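Local coordinates for protein putative Glycosidase (Bacteroides thetaiotaomicron, PDB 3R67) that is of uncharacterised function but probably belongs to the glycosidase-like proteins built on a five-bladed beta-propeller, at residues A[27-32]-A[343-348]; A[142-147]-A[174-179]; A[181-186]-A[250-255]; A[241-246]-A[265-270]. One frame throughout, in Å; residues are numbered along the deposited sequence. Where two conformers were deposited one is given.

Contact 1: residues A[27-32]-A[343-348]; sequences VSPDTT and DSRVAV. With EDO (1,2-ethanediol), chain E.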
# COMPACT_ATOMS: atom_id res chain seq x y z
N VAL A 27 2.80 -0.69 -15.58
CA VAL A 27 1.40 -0.28 -15.80
C VAL A 27 1.39 1.23 -16.06
O VAL A 27 1.99 2.00 -15.31
CB VAL A 27 0.41 -0.66 -14.65
CG1 VAL A 27 -1.04 -0.34 -15.05
CG2 VAL A 27 0.51 -2.14 -14.28
N SER A 28 0.70 1.63 -17.12
CA SER A 28 0.54 3.01 -17.58
C SER A 28 -0.92 3.27 -17.90
O SER A 28 -1.63 2.30 -18.14
CB SER A 28 1.41 3.29 -18.82
OG SER A 28 2.79 3.09 -18.57
N PRO A 29 -1.43 4.54 -17.92
CA PRO A 29 -2.83 4.75 -18.29
C PRO A 29 -3.16 4.25 -19.71
O PRO A 29 -2.31 4.30 -20.61
CB PRO A 29 -3.00 6.27 -18.20
CG PRO A 29 -1.87 6.76 -17.48
CD PRO A 29 -0.75 5.82 -17.66
N ASP A 30 -4.37 3.74 -19.88
CA ASP A 30 -4.90 3.29 -21.16
C ASP A 30 -6.20 4.05 -21.39
O ASP A 30 -7.16 3.88 -20.63
CB ASP A 30 -5.09 1.76 -21.19
CG ASP A 30 -5.35 1.17 -22.57
OD1 ASP A 30 -5.94 1.88 -23.42
OD2 ASP A 30 -5.03 -0.03 -22.78
N THR A 31 -6.21 4.92 -22.41
CA THR A 31 -7.36 5.77 -22.72
C THR A 31 -8.42 5.03 -23.57
O THR A 31 -9.53 5.54 -23.71
CB THR A 31 -6.90 7.05 -23.46
OG1 THR A 31 -6.26 6.68 -24.68
CG2 THR A 31 -5.95 7.93 -22.61
N THR A 32 -8.10 3.82 -24.09
CA THR A 32 -9.02 3.07 -24.97
C THR A 32 -9.90 2.07 -24.21
O THR A 32 -10.89 1.62 -24.78
CB THR A 32 -8.23 2.29 -26.03
OG1 THR A 32 -7.49 1.24 -25.40
CG2 THR A 32 -7.31 3.19 -26.87
N ASP A 343 2.42 9.36 -8.67
CA ASP A 343 0.97 9.16 -8.77
C ASP A 343 0.49 9.03 -10.23
O ASP A 343 -0.65 9.41 -10.54
CB ASP A 343 0.18 10.32 -8.07
CG ASP A 343 0.26 10.36 -6.55
OD1 ASP A 343 0.83 9.43 -5.95
OD2 ASP A 343 -0.32 11.29 -5.95
N SER A 344 1.33 8.41 -11.12
CA SER A 344 1.00 8.30 -12.56
C SER A 344 1.28 6.93 -13.17
O SER A 344 0.54 6.51 -14.06
CB SER A 344 1.82 9.32 -13.36
OG SER A 344 1.47 10.65 -13.00
N ARG A 345 2.33 6.24 -12.72
CA ARG A 345 2.73 4.94 -13.26
C ARG A 345 2.95 3.91 -12.14
O ARG A 345 3.00 4.27 -10.96
CB ARG A 345 4.04 5.07 -14.09
CG ARG A 345 4.03 6.05 -15.27
CD ARG A 345 3.06 5.67 -16.38
NE ARG A 345 3.08 6.63 -17.48
CZ ARG A 345 2.29 7.70 -17.58
NH1 ARG A 345 1.39 7.96 -16.63
NH2 ARG A 345 2.37 8.50 -18.62
N VAL A 346 3.06 2.64 -12.51
CA VAL A 346 3.37 1.51 -11.63
C VAL A 346 4.72 0.98 -12.06
O VAL A 346 4.94 0.81 -13.26
CB VAL A 346 2.30 0.39 -11.57
CG1 VAL A 346 2.72 -0.73 -10.61
CG2 VAL A 346 0.93 0.93 -11.16
N ALA A 347 5.63 0.75 -11.12
CA ALA A 347 6.95 0.21 -11.44
C ALA A 347 7.33 -0.89 -10.44
O ALA A 347 6.67 -1.06 -9.41
CB ALA A 347 8.00 1.33 -11.45
N VAL A 348 8.37 -1.66 -10.77
CA VAL A 348 8.89 -2.74 -9.94
C VAL A 348 10.41 -2.55 -9.73
O VAL A 348 11.12 -2.02 -10.60
CB VAL A 348 8.54 -4.16 -10.55
CG1 VAL A 348 9.18 -4.37 -11.93
CG2 VAL A 348 8.92 -5.30 -9.60
C1 EDO E . 1.16 8.95 -2.78
O1 EDO E . -0.03 8.64 -3.50
C2 EDO E . 1.00 10.33 -2.18
O2 EDO E . 0.82 11.30 -3.22
O HOH W 1 4.56 5.16 -19.86
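Val27 and Val346 form an antiparallel hydrogen-bonded pair, the single bridge that fastens the loop 27-32 to the strand starting at Arg345. Val346 N donates to Val27 O at 3.1 Å, whereas the return bond from Val27 N to Val346 O is weak, at 3.5 Å. The two side chains lie side by side and point the same way, CB to CB 3.8 Å; beta-branched and apolar, valine suits an extended backbone on a buried flank, where Ile26 and Pro54 also touch Val346. Ser344 and Arg345 form a classic beta bulge opposite Cys341. The Arg345 chain bends at chi2 (-64°), bringing CD to 3.4 Å from Ser28 OG and laying one guanidinium face against Pro29 CD. Within the guanidinium plane NH1 donates to Ser344 O at 3.1 Å, although it stands well above the plane of that carbonyl. NE donates to a water at 3.2 Å that is also hydrogen-bonded to Ser28 OG. Ser344 OG is satisfied by Gln317 and Asp50, and the Asp343 carboxylate receives both hydroxyls of a 1,2-ethanediol. Pairing of an early segment with the last strand of the chain is consistent with closure of a propeller ring. No carboxylate of the two segments meets the arginine; beside two buried valines, its partly exposed group turns to neutral acceptors, consistent with a partly hydrated charge.

Contact 2: residues A[142-147]-A[174-179]; sequences KQARLA and DEFSKS. With EDO (1,2-ethanediol), chain I.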
# COMPACT_ATOMS: atom_id res chain seq x y z
N LYS A 142 -15.23 13.54 1.64
CA LYS A 142 -15.53 14.08 2.96
C LYS A 142 -14.59 13.43 3.98
O LYS A 142 -13.91 14.14 4.73
CB LYS A 142 -17.01 13.87 3.33
CG LYS A 142 -17.95 14.73 2.49
CD LYS A 142 -19.42 14.40 2.67
CE LYS A 142 -20.35 15.52 2.21
NZ LYS A 142 -20.26 15.85 0.76
N GLN A 143 -14.50 12.11 3.97
CA GLN A 143 -13.61 11.42 4.89
C GLN A 143 -12.97 10.18 4.24
O GLN A 143 -13.62 9.47 3.47
CB GLN A 143 -14.35 11.03 6.16
CG GLN A 143 -13.43 10.55 7.27
CD GLN A 143 -14.22 9.85 8.27
OE1 GLN A 143 -13.93 8.69 8.54
NE2 GLN A 143 -15.25 10.50 8.80
N ALA A 144 -11.69 9.94 4.57
CA ALA A 144 -10.90 8.77 4.17
C ALA A 144 -10.98 7.74 5.26
O ALA A 144 -10.69 8.04 6.41
CB ALA A 144 -9.44 9.17 3.88
N ARG A 145 -11.40 6.53 4.93
CA ARG A 145 -11.51 5.44 5.89
C ARG A 145 -10.81 4.18 5.38
O ARG A 145 -11.02 3.78 4.23
CB ARG A 145 -13.00 5.11 6.20
CG ARG A 145 -13.80 6.19 6.88
CD ARG A 145 -15.27 5.79 7.03
NE ARG A 145 -16.04 6.76 7.80
CZ ARG A 145 -16.68 7.81 7.28
NH1 ARG A 145 -16.65 8.04 5.97
NH2 ARG A 145 -17.35 8.64 8.07
N LEU A 146 -10.01 3.55 6.25
CA LEU A 146 -9.38 2.26 5.98
C LEU A 146 -10.45 1.16 6.04
O LEU A 146 -11.09 1.00 7.08
CB LEU A 146 -8.24 2.00 6.99
CG LEU A 146 -7.50 0.68 6.93
CD1 LEU A 146 -6.75 0.52 5.61
CD2 LEU A 146 -6.55 0.56 8.13
N ALA A 147 -10.68 0.45 4.94
CA ALA A 147 -11.71 -0.59 4.88
C ALA A 147 -11.12 -1.97 4.53
O ALA A 147 -10.00 -2.06 4.04
CB ALA A 147 -12.77 -0.22 3.84
N ASP A 174 -15.61 7.20 12.17
CA ASP A 174 -15.43 8.45 11.43
C ASP A 174 -13.97 8.97 11.50
O ASP A 174 -13.70 10.12 11.11
CB ASP A 174 -16.39 9.53 11.98
CG ASP A 174 -17.86 9.21 11.84
OD1 ASP A 174 -18.26 8.64 10.79
OD2 ASP A 174 -18.64 9.60 12.74
N GLU A 175 -13.03 8.13 11.95
CA GLU A 175 -11.61 8.48 12.05
C GLU A 175 -10.95 8.45 10.66
O GLU A 175 -11.13 7.47 9.93
CB GLU A 175 -10.89 7.51 13.01
CG GLU A 175 -9.48 7.89 13.40
CD GLU A 175 -9.33 9.10 14.30
OE1 GLU A 175 -10.28 9.41 15.06
OE2 GLU A 175 -8.23 9.69 14.31
N PHE A 176 -10.15 9.50 10.31
CA PHE A 176 -9.43 9.61 9.03
C PHE A 176 -8.31 8.56 9.01
O PHE A 176 -7.30 8.73 9.71
CB PHE A 176 -8.90 11.05 8.82
CG PHE A 176 -9.14 11.66 7.45
CD1 PHE A 176 -10.32 12.35 7.17
CD2 PHE A 176 -8.16 11.57 6.45
CE1 PHE A 176 -10.54 12.92 5.90
CE2 PHE A 176 -8.38 12.16 5.19
CZ PHE A 176 -9.57 12.82 4.93
N SER A 177 -8.52 7.43 8.28
CA SER A 177 -7.57 6.32 8.25
C SER A 177 -7.29 5.82 6.84
O SER A 177 -8.10 6.02 5.92
CB SER A 177 -8.08 5.16 9.10
OG SER A 177 -9.34 4.70 8.64
N LYS A 178 -6.12 5.19 6.68
CA LYS A 178 -5.58 4.65 5.43
C LYS A 178 -4.22 3.99 5.65
O LYS A 178 -3.66 4.13 6.73
CB LYS A 178 -5.44 5.78 4.37
CG LYS A 178 -4.59 6.98 4.80
CD LYS A 178 -4.15 7.86 3.62
CE LYS A 178 -5.26 8.51 2.84
NZ LYS A 178 -4.72 9.28 1.70
N SER A 179 -3.69 3.31 4.61
CA SER A 179 -2.36 2.71 4.46
C SER A 179 -2.04 1.69 5.58
O SER A 179 -1.36 2.01 6.54
CB SER A 179 -1.31 3.81 4.46
OG SER A 179 -1.67 4.80 3.52
C1 EDO I . -7.96 10.58 -0.18
O1 EDO I . -6.95 9.62 0.12
C2 EDO I . -7.63 11.91 0.49
O2 EDO I . -7.64 11.69 1.91
O HOH W 2 -11.61 2.40 9.71
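Lys142 O approaches the edge of the Phe176 ring, 3.8 Å from CE1, and Gln143 follows by sliding its CG past CD1 of the same ring at 3.6 Å. Ala144 carries the middle of the contact. Its CB sits over a face of the Phe176 ring, 3.9 Å from the centroid, a CH-pi contact that a small methyl fits, while its O accepts from Ser177 N at 2.9 Å and is grazed by Phe176 CA. In what is probably a five-bladed beta-propeller this joins a strand of one blade, 144-151, to the loop leading into the first strand of the next, 180-187. Arg145 sends an extended chain back to Asp174, where NH2 meets OD1 at 2.9 Å in a salt bridge on the anti side of a poorly ordered carboxylate; NE is held by Phe173 O. Leu146 N donates almost straight (174°) to Ser177 OG at 2.7 Å, a chi1 of 59° turning that hydroxyl toward the Leu146 amide. A water donates to Leu146 O, and Phe164 touches both Leu146 and Ser177. Beyond, Lys178 NZ donates to a 1,2-ethanediol at 2.8 Å.

Contact 3: residues A[181-186]-A[250-255]; sequences SIVTKL and PPAIMT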
# COMPACT_ATOMS: atom_id res chain seq x y z
N SER A 181 -0.41 -2.12 6.73
CA SER A 181 0.57 -3.16 6.50
C SER A 181 0.37 -4.33 7.47
O SER A 181 0.82 -4.25 8.61
CB SER A 181 1.98 -2.59 6.65
OG SER A 181 2.18 -1.58 5.68
N ILE A 182 -0.31 -5.40 7.02
CA ILE A 182 -0.53 -6.62 7.83
C ILE A 182 0.81 -7.33 8.01
O ILE A 182 1.59 -7.35 7.07
CB ILE A 182 -1.62 -7.56 7.19
CG1 ILE A 182 -3.02 -6.97 7.40
CG2 ILE A 182 -1.58 -8.98 7.82
CD1 ILE A 182 -4.22 -7.87 6.86
N VAL A 183 1.05 -7.97 9.18
CA VAL A 183 2.27 -8.74 9.45
C VAL A 183 2.12 -10.12 8.76
O VAL A 183 1.16 -10.86 8.99
CB VAL A 183 2.62 -8.86 10.95
CG1 VAL A 183 3.86 -9.72 11.14
CG2 VAL A 183 2.84 -7.49 11.57
N THR A 184 3.08 -10.44 7.92
CA THR A 184 3.17 -11.69 7.17
C THR A 184 4.48 -12.40 7.48
O THR A 184 5.41 -11.80 8.01
CB THR A 184 3.05 -11.45 5.62
OG1 THR A 184 4.20 -10.74 5.14
CG2 THR A 184 1.77 -10.78 5.21
N LYS A 185 4.56 -13.68 7.09
CA LYS A 185 5.78 -14.47 7.26
C LYS A 185 5.88 -15.47 6.14
O LYS A 185 4.86 -15.79 5.52
CB LYS A 185 5.83 -15.18 8.65
CG LYS A 185 4.79 -16.28 8.85
CD LYS A 185 4.91 -16.91 10.21
CE LYS A 185 3.89 -17.99 10.40
NZ LYS A 185 3.99 -18.62 11.75
N LEU A 186 7.08 -16.01 5.90
CA LEU A 186 7.26 -17.08 4.94
C LEU A 186 7.07 -18.43 5.62
O LEU A 186 7.67 -18.69 6.67
CB LEU A 186 8.62 -17.05 4.21
CG LEU A 186 8.94 -15.89 3.28
CD1 LEU A 186 10.31 -16.11 2.63
CD2 LEU A 186 7.89 -15.75 2.17
N PRO A 250 4.07 -1.73 1.87
CA PRO A 250 3.42 -3.03 1.64
C PRO A 250 3.21 -3.78 2.94
O PRO A 250 3.70 -3.32 3.96
CB PRO A 250 4.44 -3.75 0.73
CG PRO A 250 5.78 -3.16 1.12
CD PRO A 250 5.50 -1.74 1.47
N PRO A 251 2.58 -4.99 2.95
CA PRO A 251 2.52 -5.75 4.20
C PRO A 251 3.89 -5.94 4.85
O PRO A 251 4.91 -6.06 4.15
CB PRO A 251 1.95 -7.10 3.72
CG PRO A 251 1.09 -6.73 2.58
CD PRO A 251 1.90 -5.70 1.85
N ALA A 252 3.93 -5.96 6.20
CA ALA A 252 5.16 -6.20 6.96
C ALA A 252 5.56 -7.65 6.80
O ALA A 252 4.69 -8.51 6.57
CB ALA A 252 4.97 -5.83 8.42
N ILE A 253 6.88 -7.93 6.86
CA ILE A 253 7.39 -9.30 6.69
C ILE A 253 8.29 -9.66 7.87
O ILE A 253 9.20 -8.91 8.22
CB ILE A 253 8.14 -9.47 5.31
CG1 ILE A 253 8.69 -10.91 5.07
CG2 ILE A 253 9.22 -8.41 5.06
CD1 ILE A 253 7.62 -12.02 4.75
N MSE A 254 8.02 -10.83 8.48
CA MSE A 254 8.85 -11.36 9.57
C MSE A 254 10.14 -11.91 8.99
O MSE A 254 10.11 -12.70 8.05
CB MSE A 254 8.10 -12.44 10.37
CG MSE A 254 6.89 -11.92 11.12
SE MSE A 254 5.98 -13.30 12.18
CE MSE A 254 7.45 -13.73 13.42
N THR A 255 11.28 -11.46 9.54
CA THR A 255 12.61 -11.88 9.10
C THR A 255 13.33 -12.55 10.28
O THR A 255 12.79 -12.56 11.39
CB THR A 255 13.42 -10.69 8.54
OG1 THR A 255 13.86 -9.86 9.62
CG2 THR A 255 12.66 -9.90 7.46
O HOH W 3 9.26 -15.08 7.41
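Thr184 N and Thr184 OG1 grip Ala252 O from opposite faces of its carbonyl plane. The amide, 2.9 Å from that oxygen, stands well above one face; the hydroxyl, 2.7 Å from the same oxygen, is only modestly tilted toward the other. A chi1 of 67° puts OG1 between the backbone N and carbonyl carbon of Thr184, where it can share the acceptor with its own amide, and threonine suits the place because it adds a donor without breaking the strand pairing. Gln191 is a further partner of this hydroxyl. Another carbonyl, that of Pro250, is met from above its plane by Ser181 OG at 2.9 Å; Pro250 and Pro251 themselves offer no N-H to the ladder. Farther along, Met254 N donates to Thr184 O at 2.8 Å, while the bond from Ala252 N to Ile182 O is weak and bent. A water continues the ladder, accepting from Leu186 N and donating to Met254 O.

The side chains sort onto two faces. Val183 CG2 and Ala252 CB lie 4.1 Å apart on one, and Tyr203 touches both residues. Selenomethionine Met254 crosses Val183 at about a right angle, CG to CG1 3.7 Å. On the other face, Ile253 CD1 comes 3.7 Å from Thr184 OG1. The strands run parallel, their directions 37° apart, consistent with first strands of successive propeller blades meeting near the centre. Strands 190-196 and 199-204 pair with 180-187 antiparallel, and strand 258-266 pairs antiparallel with 245-255.

Contact 4: residues A[241-246]-A[265-270]; sequences FDSDLT and GKNKSG. With EDO (1,2-ethanediol), chain J.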
# COMPACT_ATOMS: atom_id res chain seq x y z
N PHE A 241 14.30 12.40 5.91
CA PHE A 241 13.48 12.21 4.71
C PHE A 241 12.01 11.95 5.06
O PHE A 241 11.14 12.21 4.24
CB PHE A 241 14.02 11.04 3.87
CG PHE A 241 13.77 9.66 4.45
CD1 PHE A 241 14.58 9.16 5.47
CD2 PHE A 241 12.72 8.87 3.99
CE1 PHE A 241 14.35 7.90 6.00
CE2 PHE A 241 12.47 7.62 4.56
CZ PHE A 241 13.30 7.12 5.54
N ASP A 242 11.72 11.37 6.24
CA ASP A 242 10.36 11.06 6.70
C ASP A 242 9.92 12.12 7.74
O ASP A 242 9.34 11.78 8.77
CB ASP A 242 10.31 9.62 7.27
CG ASP A 242 11.22 9.30 8.46
OD1 ASP A 242 12.11 10.13 8.77
OD2 ASP A 242 11.05 8.22 9.06
N SER A 243 10.21 13.40 7.46
CA SER A 243 9.94 14.54 8.34
C SER A 243 8.50 15.02 8.27
O SER A 243 8.05 15.67 9.21
CB SER A 243 10.88 15.69 8.01
OG SER A 243 10.99 15.90 6.61
N ASP A 244 7.77 14.72 7.19
CA ASP A 244 6.37 15.15 7.08
C ASP A 244 5.45 13.98 7.39
O ASP A 244 4.57 14.11 8.24
CB ASP A 244 6.05 15.75 5.69
CG ASP A 244 4.74 16.52 5.57
OD1 ASP A 244 4.17 16.90 6.61
OD2 ASP A 244 4.35 16.85 4.43
N LEU A 245 5.64 12.84 6.69
CA LEU A 245 4.81 11.65 6.87
C LEU A 245 5.64 10.40 7.00
O LEU A 245 6.72 10.31 6.41
CB LEU A 245 3.83 11.47 5.67
CG LEU A 245 2.83 12.57 5.33
CD1 LEU A 245 2.13 12.23 4.02
CD2 LEU A 245 1.85 12.80 6.47
N THR A 246 5.08 9.42 7.72
CA THR A 246 5.57 8.05 7.93
C THR A 246 4.40 7.16 7.60
O THR A 246 3.63 6.78 8.48
CB THR A 246 6.15 7.84 9.33
OG1 THR A 246 5.14 8.14 10.29
CG2 THR A 246 7.42 8.64 9.59
N GLY A 265 8.23 7.64 3.37
CA GLY A 265 8.51 8.88 4.07
C GLY A 265 8.32 10.09 3.19
O GLY A 265 8.89 10.14 2.09
N LYS A 266 7.52 11.08 3.64
CA LYS A 266 7.37 12.33 2.89
C LYS A 266 8.28 13.38 3.54
O LYS A 266 8.27 13.55 4.74
CB LYS A 266 5.91 12.80 2.79
CG LYS A 266 5.74 14.05 1.94
CD LYS A 266 4.33 14.57 1.97
CE LYS A 266 4.21 15.92 1.31
NZ LYS A 266 2.81 16.40 1.33
N ASN A 267 9.07 14.06 2.73
CA ASN A 267 10.02 15.05 3.21
C ASN A 267 9.38 16.42 3.31
O ASN A 267 8.71 16.85 2.37
CB ASN A 267 11.21 15.09 2.25
CG ASN A 267 12.41 15.83 2.76
OD1 ASN A 267 12.75 15.78 3.95
ND2 ASN A 267 13.16 16.44 1.85
N LYS A 268 9.55 17.11 4.47
CA LYS A 268 9.07 18.50 4.65
C LYS A 268 9.86 19.47 3.81
O LYS A 268 11.04 19.24 3.54
CB LYS A 268 9.13 18.96 6.12
CG LYS A 268 7.90 18.63 6.93
CD LYS A 268 7.94 19.36 8.26
CE LYS A 268 6.82 19.02 9.19
NZ LYS A 268 7.09 19.58 10.55
N SER A 269 9.23 20.56 3.42
CA SER A 269 9.88 21.65 2.69
C SER A 269 10.57 22.58 3.70
O SER A 269 9.95 22.99 4.68
CB SER A 269 8.89 22.39 1.81
OG SER A 269 7.80 22.87 2.58
N GLY A 270 11.86 22.83 3.48
CA GLY A 270 12.71 23.67 4.32
C GLY A 270 13.65 22.91 5.25
O GLY A 270 13.98 21.73 5.05
C1 EDO J . 13.94 19.81 1.49
O1 EDO J . 13.63 19.88 2.91
C2 EDO J . 14.40 21.19 1.04
O2 EDO J . 14.47 21.36 -0.39
O HOH W 4 11.26 11.79 1.54
O HOH W 5 9.32 17.13 11.32
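Lys266 O faces both Asp244 and Leu245 in a classic beta bulge at the open end of the hairpin formed by strands 245-255 and 258-266. Asp244 N donates to Lys266 O at 2.8 Å. Leu245 N gives the same Lys266 O a weak bond of 3.4 Å, and Lys266 N returns one to Leu245 O at 3.0 Å. The extra residue in the bulge turns Asp244 toward the partner strand. With CG anti to the backbone N (chi1 -166°), its carboxylate runs alongside the extended Lys266 chain, reaching NZ with OD2 in a salt bridge of 3.5 Å. The Lys268 chain crosses that of Asp244, its CG 3.6 Å from Asp244 CB. Lysine suits the partly exposed position 266, since its methylenes pack beside Leu245, CB to CB 3.8 Å, while its amine can meet Asp244. Gly265 has room only for a hydrogen, because Asp242 CB and Phe241 CE2 crowd the side where a side chain would begin.

Just past the paired strands, Ser243 OG accepts from Lys268 N at 2.8 Å, nearly straight at 177°. The same hydroxyl is hydrogen-bonded to Lys240 O, so one small group joins Lys268 to the chain just before Phe241. Farther out, Asp242 forms salt bridges to Arg237 and Arg300 and a hydrogen bond with the hydroxyl of Tyr263, consistent with a fixed approach to the bulge. Asn267 OD1 is bound to Asp274 N; a 1,2-ethanediol rests beyond it. At the Ser243 carbonyl, a water donates to O at 2.9 Å.

Overall arrangement
Contacts 3 and 4 are the buried ones and share strand 245-255: contact 3 ties it in parallel to strand 180-187, while contact 4 pairs its beginning, antiparallel, with its own hairpin partner. Contacts 1 and 2 are partly buried. Contact 2 lies upstream, its loop 174-179 running straight into the strand used by contact 3. Contact 1 spans the sequence that holds the other three; its centre is about 26 Å from that of contact 3, on the opposite side of the chain's centre. Backbone and hydroxyl bonds dominate contact 3. Contact 2 adds a salt bridge, as does contact 4, between two partly exposed residues at its margin. Contact 1, the smallest, rests on a single bridge, with a water between Ser28 and Arg345.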